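Local structure of oxysterol-binding protein homolog 1 (5H28) at residues Gly86-His91 with Asp113-Asn118; Glu192-Arg197 with Glu224-Val229. The protein carries sterols and other lipids between membranes, its ankyrin-repeat part, the piece described here, being required for targeting to the nucleus-vacuole junction through NVJ1. All coordinates share one frame; numbering follows the deposited sequence.

Overall arrangement
Both contacts pair the start or end of a short helix with a loop further along the ankyrin-repeat region, built of helices and loops without strands, and they share no helix. Their centres lie about 42 Å apart on opposite sides of the chain's centre. Contact 1, closer to the middle, is mostly buried, and polar groups do much of its work: an amide-amide hydrogen bond, a histidine edge against a carbonyl, and a glycine that lets two backbones come close. Contact 2, its centre about 31 Å from the centre of the chain, is only partly buried. There valine and leucine meet on the inner side, lysine and arginine chains border them, and a water joins the two backbones.

Contact 1 of 2, residues Gly86-His91 with Asp113-Asn118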
loop_
_atom_site.group_PDB
_atom_site.type_symbol
_atom_site.label_atom_id
_atom_site.label_comp_id
_atom_site.label_asym_id
_atom_site.label_seq_id
_atom_site.Cartn_x
_atom_site.Cartn_y
_atom_site.Cartn_z
ATOM N N GLY A 86 7.955 -8.997 13.521
ATOM C CA GLY A 86 7.025 -8.242 12.707
ATOM C C GLY A 86 7.734 -7.091 12.016
ATOM O O GLY A 86 7.093 -6.271 11.361
ATOM N N ASN A 87 9.057 -7.025 12.161
ATOM C CA ASN A 87 9.832 -5.955 11.538
ATOM C C ASN A 87 10.121 -6.199 10.068
ATOM O O ASN A 87 10.398 -7.324 9.652
ATOM C CB ASN A 87 11.174 -5.754 12.248
ATOM C CG ASN A 87 11.024 -5.112 13.606
ATOM O OD1 ASN A 87 10.243 -4.180 13.779
ATOM N ND2 ASN A 87 11.790 -5.601 14.581
ATOM N N THR A 88 10.071 -5.119 9.297
ATOM C CA THR A 88 10.360 -5.152 7.866
ATOM C C THR A 88 11.770 -4.594 7.714
ATOM O O THR A 88 12.349 -4.095 8.678
ATOM C CB THR A 88 9.433 -4.213 7.088
ATOM O OG1 THR A 88 9.668 -2.863 7.519
ATOM C CG2 THR A 88 7.979 -4.570 7.323
ATOM N N PRO A 89 12.344 -4.680 6.503
ATOM C CA PRO A 89 13.690 -4.143 6.306
ATOM C C PRO A 89 13.725 -2.650 6.640
ATOM O O PRO A 89 14.727 -2.146 7.144
ATOM C CB PRO A 89 13.952 -4.426 4.831
ATOM C CG PRO A 89 13.253 -5.750 4.646
ATOM C CD PRO A 89 11.937 -5.511 5.356
ATOM N N LEU A 90 12.624 -1.957 6.362
ATOM C CA LEU A 90 12.530 -0.526 6.645
ATOM C C LEU A 90 12.596 -0.275 8.153
ATOM O O LEU A 90 13.210 0.697 8.590
ATOM C CB LEU A 90 11.233 0.047 6.068
ATOM C CG LEU A 90 11.048 1.564 6.166
ATOM C CD1 LEU A 90 12.109 2.289 5.341
ATOM C CD2 LEU A 90 9.653 1.928 5.675
ATOM N N HIS A 91 11.967 -1.141 8.949
ATOM C CA HIS A 91 12.015 -0.990 10.405
ATOM C C HIS A 91 13.459 -1.111 10.877
ATOM O O HIS A 91 13.922 -0.340 11.718
ATOM C CB HIS A 91 11.225 -2.091 11.120
ATOM C CG HIS A 91 9.742 -1.886 11.141
ATOM N ND1 HIS A 91 8.921 -2.302 10.117
ATOM C CD2 HIS A 91 8.926 -1.375 12.094
ATOM C CE1 HIS A 91 7.662 -2.064 10.441
ATOM N NE2 HIS A 91 7.638 -1.503 11.636
ATOM N N ASP A 113 5.350 1.504 3.852
ATOM C CA ASP A 113 5.891 2.049 5.089
ATOM C C ASP A 113 4.890 2.087 6.239
ATOM O O ASP A 113 5.181 2.643 7.291
ATOM C CB ASP A 113 6.474 3.452 4.836
ATOM C CG ASP A 113 5.445 4.443 4.311
ATOM O OD1 ASP A 113 4.403 4.010 3.780
ATOM O OD2 ASP A 113 5.692 5.668 4.414
ATOM N N CYS A 114 3.723 1.477 6.050
ATOM C CA CYS A 114 2.704 1.468 7.097
ATOM C C CYS A 114 2.616 0.153 7.859
ATOM O O CYS A 114 1.777 0.006 8.743
ATOM C CB CYS A 114 1.333 1.797 6.510
ATOM S SG CYS A 114 1.183 3.496 5.943
ATOM N N VAL A 115 3.469 -0.804 7.519
ATOM C CA VAL A 115 3.460 -2.090 8.203
ATOM C C VAL A 115 3.776 -1.910 9.691
ATOM O O VAL A 115 4.690 -1.173 10.062
ATOM C CB VAL A 115 4.489 -3.057 7.575
ATOM C CG1 VAL A 115 4.512 -4.369 8.345
ATOM C CG2 VAL A 115 4.135 -3.318 6.113
ATOM N N LEU A 116 3.013 -2.588 10.545
ATOM C CA LEU A 116 3.231 -2.505 11.987
ATOM C C LEU A 116 3.937 -3.769 12.457
ATOM O O LEU A 116 3.625 -4.862 11.985
ATOM C CB LEU A 116 1.889 -2.383 12.722
ATOM C CG LEU A 116 0.981 -1.224 12.310
ATOM C CD1 LEU A 116 -0.354 -1.324 13.037
ATOM C CD2 LEU A 116 1.669 0.084 12.621
ATOM N N ASN A 117 4.901 -3.627 13.362
ATOM C CA ASN A 117 5.581 -4.809 13.882
ATOM C C ASN A 117 4.756 -5.342 15.058
ATOM O O ASN A 117 3.665 -4.831 15.324
ATOM C CB ASN A 117 7.039 -4.501 14.290
ATOM C CG ASN A 117 7.154 -3.472 15.404
ATOM O OD1 ASN A 117 6.180 -3.146 16.071
ATOM N ND2 ASN A 117 8.370 -2.968 15.616
ATOM N N ASN A 118 5.252 -6.363 15.747
ATOM C CA ASN A 118 4.500 -6.949 16.861
ATOM C C ASN A 118 4.209 -5.981 18.000
ATOM O O ASN A 118 3.245 -6.175 18.748
ATOM C CB ASN A 118 5.216 -8.189 17.406
ATOM C CG ASN A 118 5.197 -9.352 16.429
ATOM O OD1 ASN A 118 5.624 -10.459 16.757
ATOM N ND2 ASN A 118 4.700 -9.106 15.222
#
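Asn87 and Asn117 lie side by side, pointing the same way, and ND2 of Asn117 donates to OD1 of Asn87 over 2.9 Å in a nearly straight bond (164°). The amide planes are 61° apart; the bond lies in the plane of the Asn117 amide and meets OD1 tilted from its carbonyl plane. OD1 of Asn117 accepts from Leu121 N, which helps to fix that amide's rotation. An alanine at Asn87 would probably leave Asn117 ND2 without this acceptor and its amide less firmly held. Gly86 suits its place because, at its backbone angles, a CB would press on the preceding carbonyl O and on Asn117 CA; Gly86 O takes a CA-H...O contact from Asn117 CA at 3.3 Å.

Thr88-Pro89-Leu90-His91 is the TPLH signature of ankyrin repeats. Thr88 is the N-cap: OG1 sits between the backbone N and the carbonyl carbon (chi1 63°), where it accepts from His91 N and is also hydrogen-bonded to His91 ND1, 2.8 Å away, which steadies the ring. The ring's edge then meets the loop, CE1 lying 3.1 Å from Val115 O, while NE2 bonds to Leu121 O. Thr88 CG2 packs on Val115 CG1 at 3.6 Å.

Leu90 CD2 rests on Asp113 CB, whose carboxylate turns away to salt bridges with Arg171 and Arg140. Beyond the pair, Leu90 packs on helix 99-106, Pro89 on helix 44-51, and Asp113 on Leu175 of helix 172-175.

Contact 2 of 2, residues Glu192-Arg197 with Glu224-Val229; sequences EFVKKR and ELVRKV
Lys195 and Val194, near the end of helix 189-196 in the predicted third ankyrin repeat, pack against Leu225 in the loop after helix 199-207. The helix ends in a Schellman motif: Asp198 N reaches back to Phe193 O and Arg197 N, in a weak bond, to Val194 O, with Arg197 at positive phi.

Lys195 can be followed outward, crossing Leu225 at a slant. Its CB leaves the helix neither toward nor away from the loop, but CG, anti to the carbonyl carbon (chi1 -69°), lies 4.0 Å from both Leu225 CB and Leu225 CD1. CD passes over the same methyl, 4.1 Å from Leu225 CD1. The bend at chi3 (-73°) places CE, still near that methyl, and from there NZ continues extended to a 2.7 Å salt bridge with Glu192 OE2, met on the syn side, 28° out of the carboxylate plane. A lysine suits this solvent-facing margin, its methylenes sheltering the leucine while its charge meets an acid one turn earlier.

Further in, Val194 crosses Leu225 at about a right angle, Val194 CG1 touching Leu225 CB at 3.9 Å and also Val226 CG2. Short branched chains fit here, because Leu246 and Leu250 of helix 241-256 close in on Val194 and Val226. At the other border Arg197 NE comes loosely near Arg227 CD (4.5 Å); the Arg197 guanidinium is salt-bridged to Asp243, which probably eases the nearness of two like charges. Between the backbones one water donates to both carbonyls, 2.8 Å from Val194 O and 2.9 Å from Leu225 O.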
loop_
_atom_site.group_PDB
_atom_site.type_symbol
_atom_site.label_atom_id
_atom_site.label_comp_id
_atom_site.label_asym_id
_atom_site.label_seq_id
_atom_site.Cartn_x
_atom_site.Cartn_y
_atom_site.Cartn_z
ATOM N N GLU A 192 -19.269 13.103 -4.579
ATOM C CA GLU A 192 -19.088 13.726 -5.878
ATOM C C GLU A 192 -19.742 12.933 -6.997
ATOM O O GLU A 192 -20.313 13.518 -7.910
ATOM C CB GLU A 192 -17.602 13.931 -6.171
ATOM C CG GLU A 192 -16.949 14.925 -5.225
ATOM C CD GLU A 192 -17.750 16.209 -5.103
ATOM O OE1 GLU A 192 -17.969 16.876 -6.136
ATOM O OE2 GLU A 192 -18.165 16.555 -3.977
ATOM N N PHE A 193 -19.691 11.607 -6.932
ATOM C CA PHE A 193 -20.314 10.826 -7.989
ATOM C C PHE A 193 -21.820 10.698 -7.830
ATOM O O PHE A 193 -22.527 10.404 -8.790
ATOM C CB PHE A 193 -19.619 9.473 -8.130
ATOM C CG PHE A 193 -18.344 9.562 -8.911
ATOM C CD1 PHE A 193 -18.373 9.635 -10.303
ATOM C CD2 PHE A 193 -17.119 9.665 -8.261
ATOM C CE1 PHE A 193 -17.206 9.815 -11.033
ATOM C CE2 PHE A 193 -15.942 9.848 -8.983
ATOM C CZ PHE A 193 -15.984 9.924 -10.375
ATOM N N VAL A 194 -22.318 10.938 -6.622
ATOM C CA VAL A 194 -23.758 10.921 -6.412
ATOM C C VAL A 194 -24.274 12.179 -7.126
ATOM O O VAL A 194 -25.276 12.137 -7.850
ATOM C CB VAL A 194 -24.108 10.979 -4.908
ATOM C CG1 VAL A 194 -25.583 11.304 -4.727
ATOM C CG2 VAL A 194 -23.806 9.637 -4.259
ATOM N N LYS A 195 -23.570 13.292 -6.939
ATOM C CA LYS A 195 -23.947 14.546 -7.585
ATOM C C LYS A 195 -23.802 14.449 -9.104
ATOM O O LYS A 195 -24.575 15.060 -9.846
ATOM C CB LYS A 195 -23.103 15.703 -7.037
ATOM C CG LYS A 195 -23.447 16.043 -5.587
ATOM C CD LYS A 195 -22.633 17.200 -5.029
ATOM C CE LYS A 195 -21.193 16.799 -4.742
ATOM N NZ LYS A 195 -20.463 17.890 -4.034
ATOM N N LYS A 196 -22.828 13.662 -9.563
ATOM C CA LYS A 196 -22.590 13.480 -10.996
ATOM C C LYS A 196 -23.652 12.544 -11.580
ATOM O O LYS A 196 -23.879 12.526 -12.790
ATOM C CB LYS A 196 -21.189 12.893 -11.228
ATOM C CG LYS A 196 -20.651 13.027 -12.657
ATOM C CD LYS A 196 -19.225 12.489 -12.753
ATOM C CE LYS A 196 -18.551 12.863 -14.072
ATOM N NZ LYS A 196 -19.234 12.279 -15.256
ATOM N N ARG A 197 -24.295 11.772 -10.705
ATOM C CA ARG A 197 -25.337 10.824 -11.087
ATOM C C ARG A 197 -24.801 9.641 -11.898
ATOM O O ARG A 197 -25.511 9.056 -12.721
ATOM C CB ARG A 197 -26.462 11.554 -11.835
ATOM C CG ARG A 197 -27.150 12.601 -10.962
ATOM C CD ARG A 197 -28.157 13.472 -11.704
ATOM N NE ARG A 197 -29.386 12.766 -12.061
ATOM C CZ ARG A 197 -29.675 12.334 -13.284
ATOM N NH1 ARG A 197 -30.819 11.704 -13.511
ATOM N NH2 ARG A 197 -28.822 12.535 -14.280
ATOM N N GLU A 224 -28.283 12.552 0.821
ATOM C CA GLU A 224 -28.853 13.891 0.825
ATOM C C GLU A 224 -28.464 14.680 -0.422
ATOM O O GLU A 224 -28.935 15.795 -0.631
ATOM C CB GLU A 224 -28.414 14.637 2.089
ATOM C CG GLU A 224 -28.744 13.881 3.367
ATOM C CD GLU A 224 -28.249 14.584 4.616
ATOM O OE1 GLU A 224 -27.076 15.017 4.631
ATOM O OE2 GLU A 224 -29.029 14.692 5.587
ATOM N N LEU A 225 -27.611 14.090 -1.255
ATOM C CA LEU A 225 -27.164 14.740 -2.482
ATOM C C LEU A 225 -27.910 14.214 -3.706
ATOM O O LEU A 225 -27.644 14.622 -4.841
ATOM C CB LEU A 225 -25.655 14.552 -2.645
ATOM C CG LEU A 225 -24.835 15.213 -1.530
ATOM C CD1 LEU A 225 -23.357 14.896 -1.716
ATOM C CD2 LEU A 225 -25.065 16.721 -1.542
ATOM N N VAL A 226 -28.838 13.294 -3.468
ATOM C CA VAL A 226 -29.660 12.741 -4.535
ATOM C C VAL A 226 -30.756 13.773 -4.794
ATOM O O VAL A 226 -31.172 14.477 -3.870
ATOM C CB VAL A 226 -30.322 11.410 -4.101
ATOM C CG1 VAL A 226 -31.286 10.926 -5.172
ATOM C CG2 VAL A 226 -29.257 10.356 -3.846
ATOM N N ARG A 227 -31.205 13.882 -6.042
ATOM C CA ARG A 227 -32.270 14.824 -6.376
ATOM C C ARG A 227 -33.469 14.546 -5.480
ATOM O O ARG A 227 -33.810 13.390 -5.231
ATOM C CB ARG A 227 -32.709 14.675 -7.834
ATOM C CG ARG A 227 -31.759 15.240 -8.871
ATOM C CD ARG A 227 -32.491 15.376 -10.201
ATOM N NE ARG A 227 -33.555 16.377 -10.127
ATOM C CZ ARG A 227 -34.569 16.468 -10.983
ATOM N NH1 ARG A 227 -34.672 15.611 -11.991
ATOM N NH2 ARG A 227 -35.479 17.422 -10.837
ATOM N N LYS A 228 -34.107 15.605 -4.998
ATOM C CA LYS A 228 -35.265 15.456 -4.129
ATOM C C LYS A 228 -36.483 14.983 -4.916
ATOM O O LYS A 228 -37.265 15.800 -5.402
ATOM C CB LYS A 228 -35.590 16.788 -3.448
ATOM C CG LYS A 228 -34.432 17.422 -2.687
ATOM C CD LYS A 228 -33.902 16.516 -1.586
ATOM C CE LYS A 228 -32.968 17.279 -0.657
ATOM N NZ LYS A 228 -31.888 17.986 -1.398
ATOM N N VAL A 229 -36.643 13.670 -5.048
ATOM C CA VAL A 229 -37.785 13.133 -5.778
ATOM C C VAL A 229 -38.631 12.232 -4.876
ATOM O O VAL A 229 -38.119 11.616 -3.941
ATOM C CB VAL A 229 -37.335 12.353 -7.031
ATOM C CG1 VAL A 229 -36.811 10.979 -6.646
ATOM C CG2 VAL A 229 -38.486 12.255 -8.005
HETATM O O HOH W 1 -27.600 13.741 -7.585
#